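Local coordinates for CdiI toxin (Salmonella enterica subsp. enterica serovar Rubislaw str. ATCC 10717, PDB 4ZQU), which serves as the immunity protein that neutralises its cognate CdiA toxin in contact-dependent growth inhibition between closely related neighbouring bacteria, at residues 3-8 against 123-128; 35-40 against 55-60; 62-67 against 77-82. One frame throughout, in Å; residues are numbered along the deposited sequence.

The three contacts touch one another. The centres of contact 1 and contact 2 are about 17 Å apart, those of contact 1 and contact 3 about 15 Å, and those of contact 2 and contact 3 about 18 Å. Contacts 1 and 2 share the antiparallel sheet: contact 1 starts its strand pairing at Ala-8, whose CB lies 3.5 Å from Leu-58 O on the helix of contact 2. Contact 3 is a separate parallel strand pair. It meets contact 1 where Phe-63 CE1 comes 3.6 Å from Val-5 O, and contact 2 where Leu-35 CD1 lies 3.7 Å from Arg-62 CZ. Of the three, contact 3 alone touches the bound toxin, through Leu-65, Pro-66, Ala-67 and Leu-82.

Contact 1 (3-8 against 123-128); sequences DIVKSA and CCNHDA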
ATOM      1  N   ASP B   3     -10.836   1.261  17.656  1.00 76.71           N
ATOM      2  CA  ASP B   3      -9.488   1.525  17.167  1.00 75.18           C
ATOM      3  C   ASP B   3      -9.509   2.422  15.934  1.00 69.91           C
ATOM      4  O   ASP B   3      -8.901   3.492  15.925  1.00 72.04           O
ATOM      5  CB  ASP B   3      -8.769   0.219  16.862  1.00 75.54           C
ATOM      6  N   ILE B   4     -10.211   1.982  14.895  1.00 59.86           N
ATOM      7  CA  ILE B   4     -10.315   2.756  13.661  1.00 50.91           C
ATOM      8  C   ILE B   4     -11.348   3.870  13.790  1.00 46.48           C
ATOM      9  O   ILE B   4     -12.475   3.634  14.221  1.00 46.79           O
ATOM     10  CB  ILE B   4     -10.693   1.866  12.461  1.00 47.71           C
ATOM     11  CG1 ILE B   4      -9.606   0.820  12.199  1.00 45.60           C
ATOM     12  CG2 ILE B   4     -10.912   2.712  11.216  1.00 45.40           C
ATOM     13  CD1 ILE B   4      -8.303   1.403  11.707  1.00 42.31           C
ATOM     14  N   VAL B   5     -10.954   5.084  13.420  1.00 42.00           N
ATOM     15  CA  VAL B   5     -11.875   6.215  13.395  1.00 37.97           C
ATOM     16  C   VAL B   5     -12.042   6.712  11.967  1.00 34.68           C
ATOM     17  O   VAL B   5     -11.233   6.395  11.098  1.00 33.61           O
ATOM     18  CB  VAL B   5     -11.391   7.372  14.286  1.00 35.06           C
ATOM     19  CG1 VAL B   5     -11.251   6.907  15.726  1.00 36.79           C
ATOM     20  CG2 VAL B   5     -10.076   7.925  13.767  1.00 32.05           C
ATOM     21  N   LYS B   6     -13.091   7.490  11.728  1.00 33.63           N
ATOM     22  CA  LYS B   6     -13.353   8.014  10.395  1.00 31.88           C
ATOM     23  C   LYS B   6     -12.233   8.948   9.955  1.00 31.26           C
ATOM     24  O   LYS B   6     -11.822   9.837  10.700  1.00 32.96           O
ATOM     25  CB  LYS B   6     -14.698   8.743  10.346  1.00 33.88           C
ATOM     26  CG  LYS B   6     -15.053   9.250   8.958  1.00 35.17           C
ATOM     27  CD  LYS B   6     -16.438   9.863   8.919  1.00 38.07           C
ATOM     28  CE  LYS B   6     -16.823  10.255   7.503  1.00 38.69           C
ATOM     29  NZ  LYS B   6     -18.217  10.769   7.448  1.00 41.34           N
ATOM     30  N   SER B   7     -11.741   8.733   8.739  1.00 32.08           N
ATOM     31  CA  SER B   7     -10.656   9.537   8.194  1.00 31.65           C
ATOM     32  C   SER B   7     -10.929   9.926   6.749  1.00 31.23           C
ATOM     33  O   SER B   7     -11.827   9.384   6.104  1.00 30.43           O
ATOM     34  CB  SER B   7      -9.324   8.785   8.279  1.00 30.95           C
ATOM     35  OG  SER B   7      -9.072   8.317   9.592  1.00 32.34           O
ATOM     36  N   ALA B   8     -10.141  10.873   6.252  1.00 31.33           N
ATOM     37  CA  ALA B   8     -10.190  11.279   4.855  1.00 28.14           C
ATOM     38  C   ALA B   8      -8.772  11.312   4.299  1.00 26.69           C
ATOM     39  O   ALA B   8      -7.829  11.668   5.007  1.00 26.78           O
ATOM     40  CB  ALA B   8     -10.860  12.635   4.710  1.00 28.20           C
ATOM     41  N   CYS B 123      -3.591  12.278   5.257  1.00 31.12           N
ATOM     42  CA  CYS B 123      -4.686  11.676   6.009  1.00 29.94           C
ATOM     43  C   CYS B 123      -5.226  12.689   7.017  1.00 30.24           C
ATOM     44  O   CYS B 123      -4.468  13.484   7.564  1.00 31.21           O
ATOM     45  CB  CYS B 123      -4.223  10.405   6.722  1.00 30.24           C
ATOM     46  SG  CYS B 123      -5.497   9.598   7.707  1.00 41.21           S
ATOM     47  N   CYS B 124      -6.531  12.667   7.257  1.00 28.75           N
ATOM     48  CA  CYS B 124      -7.140  13.625   8.171  1.00 28.73           C
ATOM     49  C   CYS B 124      -8.240  12.980   9.001  1.00 29.66           C
ATOM     50  O   CYS B 124      -9.087  12.268   8.477  1.00 29.15           O
ATOM     51  CB  CYS B 124      -7.701  14.823   7.397  1.00 26.93           C
ATOM     52  SG  CYS B 124      -8.676  15.988   8.377  1.00 38.61           S
ATOM     53  N   ASN B 125      -8.216  13.224  10.304  1.00 31.81           N
ATOM     54  CA  ASN B 125      -9.312  12.811  11.165  1.00 35.18           C
ATOM     55  C   ASN B 125      -9.608  13.884  12.204  1.00 37.82           C
ATOM     56  O   ASN B 125      -9.212  15.040  12.043  1.00 37.34           O
ATOM     57  CB  ASN B 125      -9.008  11.467  11.841  1.00 36.45           C
ATOM     58  CG  ASN B 125      -7.677  11.455  12.576  1.00 37.40           C
ATOM     59  OD1 ASN B 125      -7.131  12.500  12.932  1.00 39.64           O
ATOM     60  ND2 ASN B 125      -7.155  10.257  12.820  1.00 36.74           N
ATOM     61  N   HIS B 126     -10.302  13.499  13.268  1.00 39.89           N
ATOM     62  CA  HIS B 126     -10.664  14.437  14.323  1.00 40.95           C
ATOM     63  C   HIS B 126      -9.429  14.938  15.061  1.00 41.42           C
ATOM     64  O   HIS B 126      -9.448  16.010  15.665  1.00 41.99           O
ATOM     65  CB  HIS B 126     -11.629  13.778  15.308  1.00 44.91           C
ATOM     66  CG  HIS B 126     -11.058  12.577  15.999  1.00 49.51           C
ATOM     67  ND1 HIS B 126     -10.182  12.678  17.062  1.00 51.14           N
ATOM     68  CD2 HIS B 126     -11.227  11.255  15.776  1.00 52.12           C
ATOM     69  CE1 HIS B 126      -9.844  11.465  17.463  1.00 52.35           C
ATOM     70  NE2 HIS B 126     -10.463  10.584  16.700  1.00 53.18           N
ATOM     71  N   ASP B 127      -8.352  14.161  14.994  1.00 41.69           N
ATOM     72  CA  ASP B 127      -7.171  14.405  15.813  1.00 40.41           C
ATOM     73  C   ASP B 127      -6.154  15.335  15.159  1.00 38.30           C
ATOM     74  O   ASP B 127      -5.692  16.289  15.786  1.00 38.95           O
ATOM     75  CB  ASP B 127      -6.500  13.078  16.162  1.00 42.10           C
ATOM     76  CG  ASP B 127      -5.326  13.250  17.097  1.00 45.10           C
ATOM     77  OD1 ASP B 127      -5.559  13.516  18.295  1.00 46.69           O
ATOM     78  OD2 ASP B 127      -4.173  13.112  16.638  1.00 46.45           O
ATOM     79  N   ALA B 128      -5.800  15.058  13.907  1.00 36.72           N
ATOM     80  CA  ALA B 128      -4.785  15.851  13.216  1.00 35.71           C
ATOM     81  C   ALA B 128      -4.781  15.612  11.710  1.00 36.21           C
ATOM     82  O   ALA B 128      -5.365  14.647  11.218  1.00 36.00           O
ATOM     83  CB  ALA B 128      -3.403  15.553  13.791  1.00 35.60           C
TER
HETATM   84  O   HOH W   1     -12.403  11.000  12.926  1.00 38.08           O
HETATM   85  O   HOH W   2      -6.643   7.969  10.901  1.00 44.39           O
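Ala-8 pairs with Cys-124 as an antiparallel hydrogen-bonded pair, where strand 8-14 begins alongside the end of strand 118-124 in the main antiparallel sheet. Ala-8 N gives its hydrogen to Cys-124 O at 2.8 Å, and Cys-124 N returns one to Ala-8 O at 2.8 Å. Their CB atoms lie on one face of the sheet, where Leu-58 of helix 47-59 packs on both; small alanine and cysteine side chains suit this close approach of a helix. After the pair the direct backbone hydrogen bonds stop, although the chains stay close: Ser-7 CA makes a CA-H...O contact with Cys-124 O at 3.2 Å, and Ser-7 CB touches Cys-123 SG. Waters take over further out, one joining Lys-6 O to His-126 N, another bonding to Ser-7 OG and, weakly, to Asn-125 ND2.

Asn-125 turns the chain. Its CG stands between the backbone N and the carbonyl carbon (chi1 53°), and OD1 accepts from Asp-127 N, making an Asx turn, and from Ala-128 N at 3.0 Å with the donor almost in line with the C=O bond. At the outer end, Val-5 crosses His-126 at about a right angle: its CG1 meets the imidazole edge in the ring plane, 3.9 Å from NE2.

Contact 2 (35-40 against 55-60); sequences LGVQHL and KDALSH
Val-37, just before the regular part of its strand, and His-39 on it both point at the C-terminal end of helix 47-59, a helix-on-sheet packing. Gln-38, between them, points away from the helix, and its side chain touches Trp-97 of helix 87-105.

The tight part is built round Val-37, whose two methyls do different work. CG1 sits over the centre of the His-60 ring, 3.5 Å from its centroid, a CH-pi contact on one face. CG2 lies 3.7 Å from Ala-57 CA, and the small alanine there lets the helix backbone come this near. A branched residue suits the spot because it fills two directions at once. The His-60 ring is held by the last turn of the preceding helix: ND1 donates to Asp-56 O at 2.7 Å, with the oxygen close to the ring plane. The edge is thus used for the polar bond and the face for the methyl. Separately, the backbone His-60 N bonds to Ala-57 O, so two neighbouring carbonyls near the helix end each receive a hydrogen from this one residue.

Toward Gly-36 the contact loosens. The glycine has only its backbone to offer, with CA 4.3 Å from His-60 CB, and the exposed Leu-35 leads away from the helix and touches Arg-62.

At the other end the contact is polar. CG of His-39 stands anti to the carbonyl carbon (chi1 -63°); the ring meets Asp-56 OD2 at its edge, in the ring plane. Ring and carboxylate planes are 55° apart. A nearby carboxylate would be expected to favour the protonated imidazole. Asp-56 OD2 receives the hydrogen of His-39 NE2 on its anti side at 2.7 Å, with an N-H...O angle of 145°.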
ATOM      1  N   LEU B  35     -14.330   8.220  -7.920  1.00 31.92           N
ATOM      2  CA  LEU B  35     -15.411   9.169  -7.684  1.00 30.52           C
ATOM      3  C   LEU B  35     -14.881  10.438  -7.027  1.00 31.82           C
ATOM      4  O   LEU B  35     -15.619  11.406  -6.836  1.00 34.22           O
ATOM      5  CB  LEU B  35     -16.495   8.537  -6.815  1.00 26.81           C
ATOM      6  CG  LEU B  35     -16.997   7.169  -7.276  1.00 26.15           C
ATOM      7  CD1 LEU B  35     -18.105   6.686  -6.360  1.00 26.97           C
ATOM      8  CD2 LEU B  35     -17.471   7.222  -8.723  1.00 25.82           C
ATOM      9  N   GLY B  36     -13.597  10.424  -6.681  1.00 29.04           N
ATOM     10  CA  GLY B  36     -12.959  11.566  -6.054  1.00 28.88           C
ATOM     11  C   GLY B  36     -12.583  12.626  -7.069  1.00 32.15           C
ATOM     12  O   GLY B  36     -12.886  12.490  -8.255  1.00 32.72           O
ATOM     13  N   VAL B  37     -11.919  13.683  -6.609  1.00 32.79           N
ATOM     14  CA  VAL B  37     -11.533  14.777  -7.495  1.00 34.05           C
ATOM     15  C   VAL B  37     -10.018  14.898  -7.639  1.00 35.95           C
ATOM     16  O   VAL B  37      -9.256  14.466  -6.768  1.00 37.49           O
ATOM     17  CB  VAL B  37     -12.093  16.124  -7.003  1.00 31.97           C
ATOM     18  CG1 VAL B  37     -13.603  16.061  -6.909  1.00 30.11           C
ATOM     19  CG2 VAL B  37     -11.490  16.494  -5.660  1.00 31.69           C
ATOM     20  N   GLN B  38      -9.592  15.488  -8.751  1.00 43.24           N
ATOM     21  CA  GLN B  38      -8.179  15.719  -9.009  1.00 35.90           C
ATOM     22  C   GLN B  38      -7.902  17.195  -9.253  1.00 46.89           C
ATOM     23  O   GLN B  38      -8.642  17.864  -9.975  1.00 48.84           O
ATOM     24  CB  GLN B  38      -7.707  14.900 -10.211  1.00 38.81           C
ATOM     25  CG  GLN B  38      -6.260  15.162 -10.583  1.00 36.90           C
ATOM     26  CD  GLN B  38      -5.846  14.464 -11.856  1.00 39.97           C
ATOM     27  OE1 GLN B  38      -5.648  15.101 -12.890  1.00 45.11           O
ATOM     28  NE2 GLN B  38      -5.706  13.147 -11.789  1.00 39.96           N
ATOM     29  N   HIS B  39      -6.833  17.701  -8.646  1.00 47.31           N
ATOM     30  CA  HIS B  39      -6.410  19.076  -8.872  1.00 47.25           C
ATOM     31  C   HIS B  39      -4.986  19.118  -9.414  1.00 50.10           C
ATOM     32  O   HIS B  39      -4.037  18.745  -8.724  1.00 46.91           O
ATOM     33  CB  HIS B  39      -6.512  19.896  -7.584  1.00 42.82           C
ATOM     34  CG  HIS B  39      -7.908  20.027  -7.061  1.00 43.64           C
ATOM     35  ND1 HIS B  39      -8.904  20.683  -7.752  1.00 46.96           N
ATOM     36  CD2 HIS B  39      -8.474  19.589  -5.911  1.00 42.55           C
ATOM     37  CE1 HIS B  39     -10.025  20.639  -7.052  1.00 45.85           C
ATOM     38  NE2 HIS B  39      -9.791  19.982  -5.932  1.00 43.25           N
ATOM     39  N   LEU B  40      -4.850  19.558 -10.661  1.00 55.57           N
ATOM     40  CA  LEU B  40      -3.543  19.750 -11.278  1.00 56.58           C
ATOM     41  C   LEU B  40      -3.117  21.207 -11.159  1.00 59.74           C
ATOM     42  O   LEU B  40      -3.948  22.112 -11.244  1.00 62.27           O
ATOM     43  CB  LEU B  40      -3.565  19.324 -12.748  1.00 55.72           C
ATOM     44  CG  LEU B  40      -3.568  17.822 -13.030  1.00 53.23           C
ATOM     45  CD1 LEU B  40      -3.761  17.559 -14.512  1.00 56.43           C
ATOM     46  CD2 LEU B  40      -2.278  17.193 -12.545  1.00 50.75           C
ATOM     47  N   LYS B  55      -7.713  20.411   0.653  1.00 39.59           N
ATOM     48  CA  LYS B  55      -8.922  20.326   1.466  1.00 41.88           C
ATOM     49  C   LYS B  55     -10.136  19.891   0.646  1.00 41.78           C
ATOM     50  O   LYS B  55     -10.959  19.102   1.112  1.00 40.14           O
ATOM     51  CB  LYS B  55      -9.202  21.664   2.153  1.00 46.17           C
ATOM     52  CG  LYS B  55      -9.406  21.524   3.654  1.00 48.90           C
ATOM     53  CD  LYS B  55      -9.788  22.838   4.317  1.00 53.51           C
ATOM     54  CE  LYS B  55     -10.303  22.601   5.736  1.00 54.44           C
ATOM     55  NZ  LYS B  55     -10.007  21.221   6.229  1.00 52.87           N
ATOM     56  N   ASP B  56     -10.240  20.405  -0.576  1.00 43.49           N
ATOM     57  CA  ASP B  56     -11.341  20.051  -1.465  1.00 43.80           C
ATOM     58  C   ASP B  56     -11.277  18.574  -1.850  1.00 41.86           C
ATOM     59  O   ASP B  56     -12.302  17.898  -1.932  1.00 42.62           O
ATOM     60  CB  ASP B  56     -11.320  20.930  -2.714  1.00 45.93           C
ATOM     61  CG  ASP B  56     -12.439  20.601  -3.677  1.00 48.44           C
ATOM     62  OD1 ASP B  56     -13.600  20.965  -3.394  1.00 50.09           O
ATOM     63  OD2 ASP B  56     -12.155  19.984  -4.725  1.00 48.82           O
ATOM     64  N   ALA B  57     -10.064  18.083  -2.080  1.00 39.96           N
ATOM     65  CA  ALA B  57      -9.845  16.674  -2.381  1.00 37.14           C
ATOM     66  C   ALA B  57     -10.213  15.799  -1.189  1.00 35.12           C
ATOM     67  O   ALA B  57     -10.802  14.732  -1.349  1.00 34.78           O
ATOM     68  CB  ALA B  57      -8.401  16.439  -2.786  1.00 36.66           C
ATOM     69  N   LEU B  58      -9.861  16.263   0.007  1.00 34.96           N
ATOM     70  CA  LEU B  58     -10.167  15.544   1.240  1.00 34.00           C
ATOM     71  C   LEU B  58     -11.667  15.458   1.481  1.00 35.10           C
ATOM     72  O   LEU B  58     -12.163  14.466   2.015  1.00 34.87           O
ATOM     73  CB  LEU B  58      -9.493  16.217   2.440  1.00 31.54           C
ATOM     74  CG  LEU B  58      -8.000  15.967   2.642  1.00 28.29           C
ATOM     75  CD1 LEU B  58      -7.469  16.808   3.783  1.00 28.87           C
ATOM     76  CD2 LEU B  58      -7.759  14.503   2.917  1.00 27.70           C
ATOM     77  N   SER B  59     -12.383  16.505   1.088  1.00 35.83           N
ATOM     78  CA  SER B  59     -13.820  16.565   1.304  1.00 37.23           C
ATOM     79  C   SER B  59     -14.557  15.520   0.469  1.00 35.64           C
ATOM     80  O   SER B  59     -15.687  15.149   0.784  1.00 34.46           O
ATOM     81  CB  SER B  59     -14.349  17.965   0.985  1.00 41.49           C
ATOM     82  OG  SER B  59     -14.027  18.343  -0.341  1.00 43.58           O
ATOM     83  N   HIS B  60     -13.909  15.048  -0.592  1.00 41.17           N
ATOM     84  CA  HIS B  60     -14.506  14.043  -1.464  1.00 39.17           C
ATOM     85  C   HIS B  60     -14.074  12.632  -1.096  1.00 35.90           C
ATOM     86  O   HIS B  60     -14.443  11.668  -1.765  1.00 34.60           O
ATOM     87  CB  HIS B  60     -14.151  14.325  -2.923  1.00 39.98           C
ATOM     88  CG  HIS B  60     -14.847  15.521  -3.486  1.00 41.19           C
ATOM     89  ND1 HIS B  60     -14.476  16.812  -3.176  1.00 43.03           N
ATOM     90  CD2 HIS B  60     -15.907  15.625  -4.323  1.00 42.01           C
ATOM     91  CE1 HIS B  60     -15.271  17.658  -3.805  1.00 44.97           C
ATOM     92  NE2 HIS B  60     -16.146  16.966  -4.507  1.00 44.29           N
TER

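Contact 3 (62-67 against 77-82); sequences RFVLPA and EVTFDL
Phe-63 offers one ring face to Val-78, whose CG2 lies 4.2 Å above the plane and toward the rim, while Glu-77 C stands at the ring edge. Tyr-27 also stacks on this ring, and His-75 meets it edge to face. Phe-80 has Val-78 O of its own segment over one face and Leu-65 O at its edge, with its CD1 3.5 Å from Ala-67 C. The Arg-62 guanidinium receives Asp-81 OD2 at its edge, in its own plane. NH1 donates to the anti lone pair of that oxygen at 2.6 Å, forming a salt bridge, and NH2 adds a weak bond; the two flat groups are turned 59° apart. Arginine suits the place because its several N-H groups let NH2 also form a salt bridge with Asp-33.

The backbones form a two-stranded parallel sheet, in which Val-64 pairs with Thr-79 and Leu-65 with Phe-80. Thr-79 N bonds to Phe-63 O, Leu-65 N to Thr-79 O at 2.8 Å, and Asp-81 N to Leu-65 O. Beta-branched Val-64 and Thr-79 suit the extended chain. Leu-65, on the other face, puts CG 3.8 Å from Val-78 CG2.

The pairing ends at Asp-81, the N-cap of helix 82-85: OD1 takes weak bonds from Asp-83 N and Leu-84 N, and OD2 serves Arg-62. Val-13 of the toxin chain packs on Pro-66, Ala-67 and Leu-82, where Leu-82 CD1 lies 4.2 Å from Pro-66 CB.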
ATOM      1  N   ARG B  62     -13.901   9.103   0.832  1.00 29.51           N
ATOM      2  CA  ARG B  62     -14.910   8.211   1.381  1.00 28.66           C
ATOM      3  C   ARG B  62     -14.341   7.289   2.452  1.00 26.05           C
ATOM      4  O   ARG B  62     -13.227   6.787   2.331  1.00 24.94           O
ATOM      5  CB  ARG B  62     -15.544   7.376   0.269  1.00 30.30           C
ATOM      6  CG  ARG B  62     -16.421   8.165  -0.678  1.00 29.61           C
ATOM      7  CD  ARG B  62     -17.072   7.248  -1.689  1.00 28.51           C
ATOM      8  NE  ARG B  62     -16.111   6.736  -2.660  1.00 29.02           N
ATOM      9  CZ  ARG B  62     -16.265   5.602  -3.335  1.00 30.45           C
ATOM     10  NH1 ARG B  62     -17.341   4.851  -3.135  1.00 29.15           N
ATOM     11  NH2 ARG B  62     -15.342   5.214  -4.205  1.00 31.39           N
ATOM     12  N   PHE B  63     -15.126   7.083   3.504  1.00 28.54           N
ATOM     13  CA  PHE B  63     -14.797   6.140   4.561  1.00 29.18           C
ATOM     14  C   PHE B  63     -15.515   4.829   4.260  1.00 29.20           C
ATOM     15  O   PHE B  63     -16.675   4.649   4.625  1.00 31.10           O
ATOM     16  CB  PHE B  63     -15.202   6.707   5.922  1.00 28.30           C
ATOM     17  CG  PHE B  63     -14.716   5.904   7.086  1.00 27.62           C
ATOM     18  CD1 PHE B  63     -13.377   5.584   7.210  1.00 28.22           C
ATOM     19  CD2 PHE B  63     -15.595   5.492   8.071  1.00 29.38           C
ATOM     20  CE1 PHE B  63     -12.926   4.849   8.288  1.00 29.44           C
ATOM     21  CE2 PHE B  63     -15.150   4.759   9.154  1.00 30.24           C
ATOM     22  CZ  PHE B  63     -13.815   4.437   9.263  1.00 29.65           C
ATOM     23  N   VAL B  64     -14.820   3.920   3.586  1.00 28.72           N
ATOM     24  CA  VAL B  64     -15.490   2.836   2.881  1.00 29.94           C
ATOM     25  C   VAL B  64     -14.742   1.500   2.974  1.00 30.65           C
ATOM     26  O   VAL B  64     -13.513   1.465   3.019  1.00 32.16           O
ATOM     27  CB  VAL B  64     -15.698   3.240   1.392  1.00 25.90           C
ATOM     28  CG1 VAL B  64     -14.391   3.729   0.781  1.00 23.17           C
ATOM     29  CG2 VAL B  64     -16.309   2.111   0.567  1.00 23.17           C
ATOM     30  N   LEU B  65     -15.502   0.408   3.031  1.00 30.17           N
ATOM     31  CA  LEU B  65     -14.962  -0.951   3.004  1.00 27.51           C
ATOM     32  C   LEU B  65     -15.454  -1.693   1.757  1.00 26.30           C
ATOM     33  O   LEU B  65     -16.412  -1.254   1.124  1.00 25.39           O
ATOM     34  CB  LEU B  65     -15.363  -1.703   4.274  1.00 26.32           C
ATOM     35  CG  LEU B  65     -14.489  -1.421   5.493  1.00 24.14           C
ATOM     36  CD1 LEU B  65     -15.098  -2.044   6.733  1.00 25.25           C
ATOM     37  CD2 LEU B  65     -13.084  -1.947   5.257  1.00 21.37           C
ATOM     38  N   PRO B  66     -14.796  -2.810   1.390  1.00 26.72           N
ATOM     39  CA  PRO B  66     -15.232  -3.546   0.194  1.00 26.20           C
ATOM     40  C   PRO B  66     -16.680  -4.024   0.272  1.00 28.73           C
ATOM     41  O   PRO B  66     -17.440  -3.868  -0.685  1.00 27.84           O
ATOM     42  CB  PRO B  66     -14.279  -4.744   0.150  1.00 24.64           C
ATOM     43  CG  PRO B  66     -13.069  -4.289   0.871  1.00 24.23           C
ATOM     44  CD  PRO B  66     -13.555  -3.374   1.954  1.00 24.75           C
ATOM     45  N   ALA B  67     -17.044  -4.599   1.413  1.00 29.73           N
ATOM     46  CA  ALA B  67     -18.368  -5.168   1.612  1.00 29.70           C
ATOM     47  C   ALA B  67     -18.633  -5.290   3.109  1.00 30.74           C
ATOM     48  O   ALA B  67     -17.699  -5.204   3.905  1.00 30.71           O
ATOM     49  CB  ALA B  67     -18.475  -6.530   0.918  1.00 28.99           C
ATOM     50  N   GLU B  77     -20.049   4.049  10.782  1.00 39.69           N
ATOM     51  CA  GLU B  77     -20.110   5.148   9.826  1.00 42.96           C
ATOM     52  C   GLU B  77     -19.646   4.731   8.434  1.00 41.43           C
ATOM     53  O   GLU B  77     -19.843   5.462   7.461  1.00 42.36           O
ATOM     54  CB  GLU B  77     -19.254   6.318  10.309  1.00 47.84           C
ATOM     55  CG  GLU B  77     -19.942   7.245  11.290  1.00 54.15           C
ATOM     56  CD  GLU B  77     -19.093   8.457  11.608  1.00 59.42           C
ATOM     57  OE1 GLU B  77     -18.421   8.461  12.663  1.00 62.68           O
ATOM     58  OE2 GLU B  77     -19.104   9.409  10.798  1.00 60.60           O
ATOM     59  N   VAL B  78     -19.029   3.558   8.342  1.00 38.43           N
ATOM     60  CA  VAL B  78     -18.360   3.151   7.112  1.00 35.60           C
ATOM     61  C   VAL B  78     -19.369   2.807   6.014  1.00 35.27           C
ATOM     62  O   VAL B  78     -20.454   2.290   6.287  1.00 36.11           O
ATOM     63  CB  VAL B  78     -17.406   1.950   7.366  1.00 27.82           C
ATOM     64  CG1 VAL B  78     -18.180   0.650   7.534  1.00 28.22           C
ATOM     65  CG2 VAL B  78     -16.395   1.826   6.240  1.00 26.65           C
ATOM     66  N   THR B  79     -19.020   3.136   4.772  1.00 34.05           N
ATOM     67  CA  THR B  79     -19.845   2.777   3.625  1.00 32.29           C
ATOM     68  C   THR B  79     -19.198   1.607   2.889  1.00 31.63           C
ATOM     69  O   THR B  79     -18.155   1.106   3.312  1.00 29.69           O
ATOM     70  CB  THR B  79     -20.050   3.967   2.663  1.00 31.28           C
ATOM     71  OG1 THR B  79     -18.813   4.293   2.020  1.00 30.48           O
ATOM     72  CG2 THR B  79     -20.560   5.185   3.421  1.00 28.00           C
ATOM     73  N   PHE B  80     -19.814   1.164   1.796  1.00 32.17           N
ATOM     74  CA  PHE B  80     -19.309  -0.002   1.080  1.00 30.84           C
ATOM     75  C   PHE B  80     -19.260   0.207  -0.429  1.00 33.14           C
ATOM     76  O   PHE B  80     -20.176   0.779  -1.021  1.00 35.20           O
ATOM     77  CB  PHE B  80     -20.159  -1.231   1.410  1.00 28.75           C
ATOM     78  CG  PHE B  80     -20.319  -1.472   2.883  1.00 29.13           C
ATOM     79  CD1 PHE B  80     -19.250  -1.913   3.647  1.00 28.81           C
ATOM     80  CD2 PHE B  80     -21.538  -1.253   3.506  1.00 29.64           C
ATOM     81  CE1 PHE B  80     -19.391  -2.130   5.007  1.00 28.59           C
ATOM     82  CE2 PHE B  80     -21.688  -1.471   4.865  1.00 29.66           C
ATOM     83  CZ  PHE B  80     -20.614  -1.910   5.617  1.00 29.40           C
ATOM     84  N   ASP B  81     -18.180  -0.267  -1.042  1.00 32.06           N
ATOM     85  CA  ASP B  81     -17.978  -0.137  -2.480  1.00 32.25           C
ATOM     86  C   ASP B  81     -17.026  -1.223  -2.960  1.00 31.96           C
ATOM     87  O   ASP B  81     -15.814  -1.123  -2.774  1.00 31.18           O
ATOM     88  CB  ASP B  81     -17.429   1.249  -2.825  1.00 32.02           C
ATOM     89  CG  ASP B  81     -17.460   1.541  -4.315  1.00 32.70           C
ATOM     90  OD1 ASP B  81     -17.628   0.599  -5.116  1.00 33.55           O
ATOM     91  OD2 ASP B  81     -17.305   2.721  -4.688  1.00 34.27           O
ATOM     92  N   LEU B  82     -17.575  -2.255  -3.590  1.00 32.20           N
ATOM     93  CA  LEU B  82     -16.776  -3.399  -4.009  1.00 32.07           C
ATOM     94  C   LEU B  82     -15.860  -3.083  -5.191  1.00 33.52           C
ATOM     95  O   LEU B  82     -14.746  -3.600  -5.274  1.00 36.15           O
ATOM     96  CB  LEU B  82     -17.687  -4.573  -4.362  1.00 32.00           C
ATOM     97  CG  LEU B  82     -16.972  -5.921  -4.424  1.00 32.68           C
ATOM     98  CD1 LEU B  82     -16.540  -6.361  -3.028  1.00 31.76           C
ATOM     99  CD2 LEU B  82     -17.862  -6.965  -5.081  1.00 35.26           C
TER
HETATM  100  O   HOH W   3     -19.188   4.861  -0.588  1.00 28.46           O